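Local coordinates for putative DNA binding protein (Bacteroides thetaiotaomicron VPI-5482, PDB 3HTN) that binds metal ions through a histidine cluster and, as a PCC-domain (DUF296) protein, may also bind DNA, though its physiological role is not established, at residues G83-H95 and R131-Y145. Sequence-based numbering, arbitrary orientation.
Sequences GNISSMNEQVYLH and RISRTYNPDLGLNIY. With SO4 (sulfate ion), chain G.
Ser87, in the first hairpin, and Ile132, just ahead of the second, make the backbone join: Ser87 N donates to Ile132 O at 2.8 Å, and one residue on Ser133 CA approaches Ser87 O in a CA-H...O contact. Strands 83-88 and 133-137 cross here at 59°, their axes 5.1 Å apart, instead of extending one sheet. Arg134 carries most of the side-chain contact. Its CG lies anti to the carbonyl carbon (chi1 -75°), and the extended chain runs over the first hairpin, where NE donates to Ser86 OG (2.9 Å, 159° at the hydrogen). Tyr93 CE1 lies over one face of the guanidinium, the ring tilted against it, and Tyr145 CD1 covers the opposite face, over its centre; NH2 stands 3.0 Å from Asn84 OD1. Asn143 ND2 donates to Tyr93 OH (2.9 Å), the amide almost perpendicular to the ring, while the extended selenomethionine Met88 brings CE to 3.2 Å from Asn143 OD1. At the other end a sulfate, probably from the crystallisation liquor, spans both hairpins: Ser87 OG and Ser133 OG donate to O4, Arg131 reaches O3 through NH1 and NH2, and Glu90 N in the type I' turn holds O2. The 133-137/142-146 hairpin lies across the turn-side ends of two inner strands of the main sheet, 76-88 and 91-101; Ile85 packs against helix 28-39 and strand 44-52. Glu122 of the second subunit makes a salt bridge with Arg134 NH1 and hydrogen bonds with Asn84 ND2 and ND1 of the nickel ligand His95, tying the crossing to metal site and subunit interface.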
ATOM      1  N   GLY A  83      -1.934  -5.028  -5.493  1.00 15.46           N
ATOM      2  CA  GLY A  83      -2.537  -5.401  -6.716  1.00 18.29           C
ATOM      3  C   GLY A  83      -3.904  -5.956  -6.585  1.00 16.42           C
ATOM      4  O   GLY A  83      -4.502  -5.966  -5.510  1.00 16.91           O
ATOM      5  N   ASN A  84      -4.386  -6.408  -7.730  1.00 16.03           N
ATOM      6  CA  ASN A  84      -5.745  -6.884  -7.803  1.00 15.30           C
ATOM      7  C   ASN A  84      -5.881  -8.179  -8.586  1.00 17.32           C
ATOM      8  O   ASN A  84      -4.972  -8.575  -9.308  1.00 16.26           O
ATOM      9  CB  ASN A  84      -6.659  -5.750  -8.290  1.00 16.40           C
ATOM     10  CG  ASN A  84      -6.265  -5.212  -9.630  1.00 18.12           C
ATOM     11  OD1 ASN A  84      -6.131  -5.978 -10.554  1.00 16.65           O
ATOM     12  ND2 ASN A  84      -6.081  -3.883  -9.743  1.00 16.02           N
ATOM     13  N   ILE A  85      -7.030  -8.828  -8.405  1.00 15.59           N
ATOM     14  CA  ILE A  85      -7.330 -10.103  -8.986  1.00 15.62           C
ATOM     15  C   ILE A  85      -8.585  -9.903  -9.790  1.00 15.57           C
ATOM     16  O   ILE A  85      -9.522  -9.208  -9.361  1.00 16.86           O
ATOM     17  CB  ILE A  85      -7.653 -11.175  -7.900  1.00 14.66           C
ATOM     18  CG1 ILE A  85      -6.504 -11.298  -6.880  1.00 17.82           C
ATOM     19  CG2 ILE A  85      -7.987 -12.520  -8.540  1.00 16.78           C
ATOM     20  CD1 ILE A  85      -6.925 -11.918  -5.553  1.00 15.89           C
ATOM     21  N   SER A  86      -8.606 -10.529 -10.962  1.00 14.18           N
ATOM     22  CA  SER A  86      -9.762 -10.518 -11.846  1.00 17.01           C
ATOM     23  C   SER A  86      -9.650 -11.783 -12.683  1.00 16.54           C
ATOM     24  O   SER A  86      -8.835 -12.657 -12.364  1.00 17.39           O
ATOM     25  CB  SER A  86      -9.772  -9.217 -12.681  1.00 18.09           C
ATOM     26  OG  SER A  86      -8.558  -9.006 -13.377  1.00 16.53           O
ATOM     27  N   SER A  87     -10.455 -11.910 -13.737  1.00 19.57           N
ATOM     28  CA  SER A  87     -10.299 -13.029 -14.662  1.00 18.45           C
ATOM     29  C   SER A  87     -10.149 -12.525 -16.090  1.00 20.49           C
ATOM     30  O   SER A  87     -10.628 -11.443 -16.445  1.00 19.51           O
ATOM     31  CB  SER A  87     -11.479 -14.007 -14.597  1.00 19.35           C
ATOM     32  OG  SER A  87     -12.687 -13.337 -14.895  1.00 18.32           O
HETATM   33  N   MSE A  88      -9.434 -13.314 -16.883  1.00 18.65           N
HETATM   34  CA  MSE A  88      -9.299 -13.074 -18.307  1.00 22.95           C
HETATM   35  C   MSE A  88      -9.059 -14.399 -19.022  1.00 26.21           C
HETATM   36  O   MSE A  88      -8.279 -15.225 -18.549  1.00 26.29           O
HETATM   37  CB  MSE A  88      -8.146 -12.106 -18.538  1.00 25.54           C
HETATM   38  CG  MSE A  88      -7.997 -11.624 -19.925  1.00 27.19           C
HETATM   39 SE   MSE A  88      -6.897 -10.018 -20.002  0.75 22.09          SE
HETATM   40  CE  MSE A  88      -7.845  -9.455 -21.514  1.00 23.42           C
ATOM     41  N   ASN A  89      -9.730 -14.593 -20.158  1.00 30.91           N
ATOM     42  CA  ASN A  89      -9.542 -15.794 -20.999  1.00 33.86           C
ATOM     43  C   ASN A  89      -9.535 -17.094 -20.193  1.00 34.60           C
ATOM     44  O   ASN A  89      -8.588 -17.889 -20.288  1.00 36.48           O
ATOM     45  CB  ASN A  89      -8.239 -15.664 -21.802  1.00 35.64           C
ATOM     46  N   GLU A  90     -10.570 -17.255 -19.362  1.00 31.58           N
ATOM     47  CA  GLU A  90     -10.760 -18.422 -18.511  1.00 31.40           C
ATOM     48  C   GLU A  90      -9.642 -18.680 -17.464  1.00 30.20           C
ATOM     49  O   GLU A  90      -9.484 -19.810 -16.991  1.00 31.08           O
ATOM     50  CB  GLU A  90     -10.958 -19.669 -19.394  1.00 32.51           C
ATOM     51  N   GLN A  91      -8.881 -17.652 -17.085  1.00 26.08           N
ATOM     52  CA  GLN A  91      -7.782 -17.852 -16.168  1.00 22.64           C
ATOM     53  C   GLN A  91      -7.766 -16.707 -15.169  1.00 22.37           C
ATOM     54  O   GLN A  91      -8.357 -15.647 -15.421  1.00 19.49           O
ATOM     55  CB  GLN A  91      -6.456 -17.911 -16.931  1.00 26.26           C
ATOM     56  CG  GLN A  91      -6.382 -19.041 -17.994  1.00 28.22           C
ATOM     57  N   VAL A  92      -7.129 -16.955 -14.031  1.00 20.73           N
ATOM     58  CA  VAL A  92      -6.869 -15.898 -13.065  1.00 19.33           C
ATOM     59  C   VAL A  92      -6.029 -14.833 -13.770  1.00 20.72           C
ATOM     60  O   VAL A  92      -5.101 -15.159 -14.514  1.00 21.00           O
ATOM     61  CB  VAL A  92      -6.115 -16.441 -11.810  1.00 19.16           C
ATOM     62  CG1 VAL A  92      -5.552 -15.293 -10.950  1.00 21.82           C
ATOM     63  CG2 VAL A  92      -7.022 -17.344 -10.985  1.00 19.39           C
ATOM     64  N   TYR A  93      -6.333 -13.554 -13.513  1.00 18.44           N
ATOM     65  CA  TYR A  93      -5.544 -12.443 -14.023  1.00 17.66           C
ATOM     66  C   TYR A  93      -5.112 -11.608 -12.827  1.00 16.73           C
ATOM     67  O   TYR A  93      -5.954 -11.100 -12.097  1.00 16.21           O
ATOM     68  CB  TYR A  93      -6.358 -11.591 -14.987  1.00 16.87           C
ATOM     69  CG  TYR A  93      -5.493 -10.573 -15.678  1.00 17.90           C
ATOM     70  CD1 TYR A  93      -5.309  -9.305 -15.158  1.00 19.56           C
ATOM     71  CD2 TYR A  93      -4.851 -10.879 -16.856  1.00 19.94           C
ATOM     72  CE1 TYR A  93      -4.528  -8.368 -15.793  1.00 18.19           C
ATOM     73  CE2 TYR A  93      -4.045  -9.936 -17.509  1.00 22.17           C
ATOM     74  CZ  TYR A  93      -3.890  -8.682 -16.968  1.00 18.63           C
ATOM     75  OH  TYR A  93      -3.096  -7.745 -17.593  1.00 21.52           O
ATOM     76  N   LEU A  94      -3.803 -11.532 -12.601  1.00 17.87           N
ATOM     77  CA  LEU A  94      -3.251 -10.714 -11.545  1.00 17.79           C
ATOM     78  C   LEU A  94      -2.627  -9.463 -12.139  1.00 16.25           C
ATOM     79  O   LEU A  94      -1.939  -9.535 -13.135  1.00 17.92           O
ATOM     80  CB  LEU A  94      -2.167 -11.463 -10.787  1.00 19.95           C
ATOM     81  CG  LEU A  94      -2.600 -12.726 -10.082  1.00 20.21           C
ATOM     82  CD1 LEU A  94      -1.437 -13.258  -9.235  1.00 23.04           C
ATOM     83  CD2 LEU A  94      -3.810 -12.451  -9.246  1.00 18.55           C
ATOM     84  N   HIS A  95      -2.884  -8.307 -11.526  1.00 17.16           N
ATOM     85  CA  HIS A  95      -2.239  -7.061 -11.870  1.00 16.67           C
ATOM     86  C   HIS A  95      -1.592  -6.561 -10.592  1.00 15.63           C
ATOM     87  O   HIS A  95      -2.289  -6.149  -9.686  1.00 16.66           O
ATOM     88  CB  HIS A  95      -3.256  -6.074 -12.433  1.00 15.70           C
ATOM     89  CG  HIS A  95      -2.656  -4.818 -12.962  1.00 16.03           C
ATOM     90  ND1 HIS A  95      -3.391  -3.669 -13.130  1.00 17.10           N
ATOM     91  CD2 HIS A  95      -1.376  -4.504 -13.295  1.00 17.16           C
ATOM     92  CE1 HIS A  95      -2.595  -2.709 -13.584  1.00 20.50           C
ATOM     93  NE2 HIS A  95      -1.372  -3.198 -13.714  1.00 17.92           N
ATOM     94  N   ARG A 131     -17.425 -11.813  -9.925  1.00 19.35           N
ATOM     95  CA  ARG A 131     -16.695 -11.802 -11.194  1.00 19.21           C
ATOM     96  C   ARG A 131     -16.270 -10.387 -11.558  1.00 19.72           C
ATOM     97  O   ARG A 131     -17.055  -9.462 -11.421  1.00 19.63           O
ATOM     98  CB  ARG A 131     -17.576 -12.355 -12.319  1.00 18.33           C
ATOM     99  CG  ARG A 131     -17.063 -12.161 -13.754  1.00 18.95           C
ATOM    100  CD  ARG A 131     -18.021 -12.783 -14.743  1.00 19.28           C
ATOM    101  NE  ARG A 131     -17.590 -12.572 -16.127  1.00 20.51           N
ATOM    102  CZ  ARG A 131     -16.644 -13.278 -16.746  1.00 26.35           C
ATOM    103  NH1 ARG A 131     -15.996 -14.242 -16.101  1.00 26.20           N
ATOM    104  NH2 ARG A 131     -16.346 -13.025 -18.022  1.00 21.49           N
ATOM    105  N   ILE A 132     -15.017 -10.225 -11.979  1.00 19.54           N
ATOM    106  CA  ILE A 132     -14.537  -8.974 -12.607  1.00 18.72           C
ATOM    107  C   ILE A 132     -13.626  -9.435 -13.723  1.00 19.17           C
ATOM    108  O   ILE A 132     -12.653 -10.141 -13.476  1.00 17.83           O
ATOM    109  CB  ILE A 132     -13.755  -8.030 -11.686  1.00 20.37           C
ATOM    110  CG1 ILE A 132     -14.609  -7.594 -10.492  1.00 20.51           C
ATOM    111  CG2 ILE A 132     -13.302  -6.799 -12.472  1.00 20.67           C
ATOM    112  CD1 ILE A 132     -13.857  -6.695  -9.506  1.00 18.70           C
ATOM    113  N   SER A 133     -13.967  -9.083 -14.954  1.00 18.92           N
ATOM    114  CA  SER A 133     -13.208  -9.483 -16.129  1.00 19.92           C
ATOM    115  C   SER A 133     -12.459  -8.292 -16.691  1.00 20.00           C
ATOM    116  O   SER A 133     -12.391  -7.210 -16.081  1.00 20.70           O
ATOM    117  CB  SER A 133     -14.139 -10.092 -17.190  1.00 19.38           C
ATOM    118  OG  SER A 133     -13.430 -10.676 -18.297  1.00 20.66           O
ATOM    119  N   ARG A 134     -11.840  -8.528 -17.837  1.00 19.86           N
ATOM    120  CA  ARG A 134     -11.058  -7.536 -18.519  1.00 21.62           C
ATOM    121  C   ARG A 134     -11.153  -7.711 -19.999  1.00 19.90           C
ATOM    122  O   ARG A 134     -11.407  -8.805 -20.496  1.00 18.98           O
ATOM    123  CB  ARG A 134      -9.610  -7.696 -18.137  1.00 23.16           C
ATOM    124  CG  ARG A 134      -9.355  -7.188 -16.764  1.00 25.98           C
ATOM    125  CD  ARG A 134      -7.944  -7.135 -16.545  1.00 19.83           C
ATOM    126  NE  ARG A 134      -7.631  -6.878 -15.162  1.00 17.88           N
ATOM    127  CZ  ARG A 134      -7.245  -5.719 -14.663  1.00 18.10           C
ATOM    128  NH1 ARG A 134      -7.175  -4.663 -15.409  1.00 17.32           N
ATOM    129  NH2 ARG A 134      -6.918  -5.646 -13.383  1.00 18.12           N
ATOM    130  N   THR A 135     -10.885  -6.620 -20.703  1.00 18.43           N
ATOM    131  CA  THR A 135     -10.894  -6.618 -22.150  1.00 17.60           C
ATOM    132  C   THR A 135      -9.663  -5.898 -22.624  1.00 16.42           C
ATOM    133  O   THR A 135      -9.367  -4.780 -22.158  1.00 17.75           O
ATOM    134  CB  THR A 135     -12.134  -5.907 -22.674  1.00 17.37           C
ATOM    135  OG1 THR A 135     -13.261  -6.684 -22.302  1.00 20.26           O
ATOM    136  CG2 THR A 135     -12.107  -5.733 -24.207  1.00 20.01           C
ATOM    137  N   TYR A 136      -8.932  -6.518 -23.539  1.00 15.98           N
ATOM    138  CA  TYR A 136      -7.753  -5.898 -24.128  1.00 15.90           C
ATOM    139  C   TYR A 136      -8.214  -4.770 -25.039  1.00 17.77           C
ATOM    140  O   TYR A 136      -9.026  -4.973 -25.934  1.00 18.38           O
ATOM    141  CB  TYR A 136      -6.933  -6.933 -24.896  1.00 17.85           C
ATOM    142  CG  TYR A 136      -5.697  -6.410 -25.588  1.00 18.73           C
ATOM    143  CD1 TYR A 136      -4.498  -6.254 -24.910  1.00 20.70           C
ATOM    144  CD2 TYR A 136      -5.719  -6.091 -26.917  1.00 23.60           C
ATOM    145  CE1 TYR A 136      -3.357  -5.776 -25.557  1.00 22.97           C
ATOM    146  CE2 TYR A 136      -4.593  -5.641 -27.570  1.00 20.62           C
ATOM    147  CZ  TYR A 136      -3.410  -5.486 -26.869  1.00 23.44           C
ATOM    148  OH  TYR A 136      -2.278  -5.041 -27.516  1.00 26.85           O
ATOM    149  N   ASN A 137      -7.724  -3.576 -24.769  1.00 18.08           N
ATOM    150  CA  ASN A 137      -7.968  -2.391 -25.567  1.00 19.54           C
ATOM    151  C   ASN A 137      -6.850  -2.321 -26.597  1.00 20.03           C
ATOM    152  O   ASN A 137      -5.718  -2.014 -26.237  1.00 19.80           O
ATOM    153  CB  ASN A 137      -7.996  -1.158 -24.681  1.00 18.37           C
ATOM    154  CG  ASN A 137      -8.249   0.096 -25.459  1.00 20.53           C
ATOM    155  OD1 ASN A 137      -7.831   0.217 -26.596  1.00 24.84           O
ATOM    156  ND2 ASN A 137      -8.973   1.031 -24.860  1.00 23.55           N
ATOM    157  N   PRO A 138      -7.138  -2.605 -27.881  1.00 20.12           N
ATOM    158  CA  PRO A 138      -6.071  -2.663 -28.860  1.00 22.21           C
ATOM    159  C   PRO A 138      -5.450  -1.314 -29.173  1.00 23.91           C
ATOM    160  O   PRO A 138      -4.303  -1.271 -29.637  1.00 28.78           O
ATOM    161  CB  PRO A 138      -6.754  -3.263 -30.091  1.00 21.95           C
ATOM    162  CG  PRO A 138      -8.138  -2.930 -29.962  1.00 20.09           C
ATOM    163  CD  PRO A 138      -8.444  -2.896 -28.489  1.00 18.53           C
ATOM    164  N   ASP A 139      -6.165  -0.235 -28.897  1.00 22.03           N
ATOM    165  CA  ASP A 139      -5.605   1.104 -29.099  1.00 25.63           C
ATOM    166  C   ASP A 139      -4.557   1.441 -28.046  1.00 25.58           C
ATOM    167  O   ASP A 139      -3.567   2.064 -28.372  1.00 27.40           O
ATOM    168  CB  ASP A 139      -6.690   2.162 -29.054  1.00 27.91           C
ATOM    169  CG  ASP A 139      -7.754   1.952 -30.128  1.00 39.23           C
ATOM    170  OD1 ASP A 139      -7.392   1.545 -31.260  1.00 43.53           O
ATOM    171  OD2 ASP A 139      -8.946   2.173 -29.819  1.00 48.35           O
ATOM    172  N   LEU A 140      -4.778   1.041 -26.798  1.00 21.87           N
ATOM    173  CA  LEU A 140      -3.790   1.245 -25.749  1.00 20.94           C
ATOM    174  C   LEU A 140      -2.759   0.128 -25.645  1.00 21.96           C
ATOM    175  O   LEU A 140      -1.625   0.360 -25.226  1.00 22.60           O
ATOM    176  CB  LEU A 140      -4.471   1.349 -24.388  1.00 21.27           C
ATOM    177  CG  LEU A 140      -5.481   2.466 -24.212  1.00 24.44           C
ATOM    178  CD1 LEU A 140      -5.976   2.442 -22.758  1.00 23.69           C
ATOM    179  CD2 LEU A 140      -4.865   3.816 -24.585  1.00 25.19           C
ATOM    180  N   GLY A 141      -3.153  -1.091 -25.955  1.00 19.53           N
ATOM    181  CA  GLY A 141      -2.298  -2.243 -25.733  1.00 19.91           C
ATOM    182  C   GLY A 141      -2.312  -2.735 -24.305  1.00 19.94           C
ATOM    183  O   GLY A 141      -1.320  -3.311 -23.852  1.00 21.72           O
ATOM    184  N   LEU A 142      -3.417  -2.480 -23.590  1.00 17.23           N
ATOM    185  CA  LEU A 142      -3.569  -2.831 -22.188  1.00 17.70           C
ATOM    186  C   LEU A 142      -4.868  -3.581 -21.914  1.00 17.38           C
ATOM    187  O   LEU A 142      -5.875  -3.391 -22.594  1.00 16.99           O
ATOM    188  CB  LEU A 142      -3.568  -1.571 -21.352  1.00 18.17           C
ATOM    189  CG  LEU A 142      -2.302  -0.719 -21.440  1.00 18.92           C
ATOM    190  CD1 LEU A 142      -2.472   0.554 -20.622  1.00 21.23           C
ATOM    191  CD2 LEU A 142      -1.077  -1.511 -20.992  1.00 21.84           C
ATOM    192  N   ASN A 143      -4.829  -4.420 -20.893  1.00 17.31           N
ATOM    193  CA  ASN A 143      -5.986  -5.162 -20.436  1.00 16.55           C
ATOM    194  C   ASN A 143      -6.710  -4.333 -19.381  1.00 17.93           C
ATOM    195  O   ASN A 143      -6.259  -4.211 -18.252  1.00 17.99           O
ATOM    196  CB  ASN A 143      -5.529  -6.482 -19.844  1.00 16.18           C
ATOM    197  CG  ASN A 143      -4.833  -7.342 -20.853  1.00 19.90           C
ATOM    198  OD1 ASN A 143      -5.326  -7.512 -21.957  1.00 21.73           O
ATOM    199  ND2 ASN A 143      -3.712  -7.912 -20.470  1.00 20.86           N
ATOM    200  N   ILE A 144      -7.862  -3.800 -19.756  1.00 15.50           N
ATOM    201  CA  ILE A 144      -8.599  -2.841 -18.932  1.00 17.44           C
ATOM    202  C   ILE A 144      -9.802  -3.494 -18.273  1.00 17.38           C
ATOM    203  O   ILE A 144     -10.472  -4.325 -18.878  1.00 17.86           O
ATOM    204  CB  ILE A 144      -9.047  -1.624 -19.828  1.00 19.39           C
ATOM    205  CG1 ILE A 144      -7.831  -0.906 -20.437  1.00 21.48           C
ATOM    206  CG2 ILE A 144      -9.910  -0.601 -19.083  1.00 19.75           C
ATOM    207  CD1 ILE A 144      -6.832  -0.373 -19.446  1.00 20.52           C
ATOM    208  N   TYR A 145     -10.067  -3.159 -17.017  1.00 16.46           N
ATOM    209  CA  TYR A 145     -11.240  -3.666 -16.338  1.00 18.37           C
ATOM    210  C   TYR A 145     -12.475  -3.576 -17.239  1.00 18.58           C
ATOM    211  O   TYR A 145     -12.716  -2.556 -17.886  1.00 16.74           O
ATOM    212  CB  TYR A 145     -11.503  -2.873 -15.064  1.00 16.85           C
ATOM    213  CG  TYR A 145     -10.821  -3.297 -13.800  1.00 16.74           C
ATOM    214  CD1 TYR A 145     -10.649  -4.646 -13.464  1.00 18.47           C
ATOM    215  CD2 TYR A 145     -10.510  -2.339 -12.847  1.00 17.63           C
ATOM    216  CE1 TYR A 145     -10.098  -5.010 -12.245  1.00 17.84           C
ATOM    217  CE2 TYR A 145      -9.989  -2.692 -11.633  1.00 16.40           C
ATOM    218  CZ  TYR A 145      -9.797  -4.037 -11.341  1.00 17.04           C
ATOM    219  OH  TYR A 145      -9.325  -4.447 -10.124  1.00 17.74           O
TER
HETATM  220  S   SO4 G 204     -12.984 -14.441 -18.518  1.00 36.57           S
HETATM  221  O1  SO4 G 204     -12.612 -13.956 -19.876  1.00 36.68           O
HETATM  222  O2  SO4 G 204     -11.985 -15.451 -18.083  1.00 40.25           O
HETATM  223  O3  SO4 G 204     -14.297 -15.085 -18.552  1.00 38.96           O
HETATM  224  O4  SO4 G 204     -13.177 -13.317 -17.600  1.00 32.33           O
HETATM  225  O   HOH W   1     -10.150  -6.576  -8.526  1.00 20.01           O
HETATM  226  O   HOH W   2      -6.410  -8.313 -11.899  1.00 15.96           O
HETATM  227  O   HOH W   3     -13.746 -12.853 -12.414  1.00 26.39           O
HETATM  228  O   HOH W   4     -15.239 -15.041 -13.369  1.00 28.96           O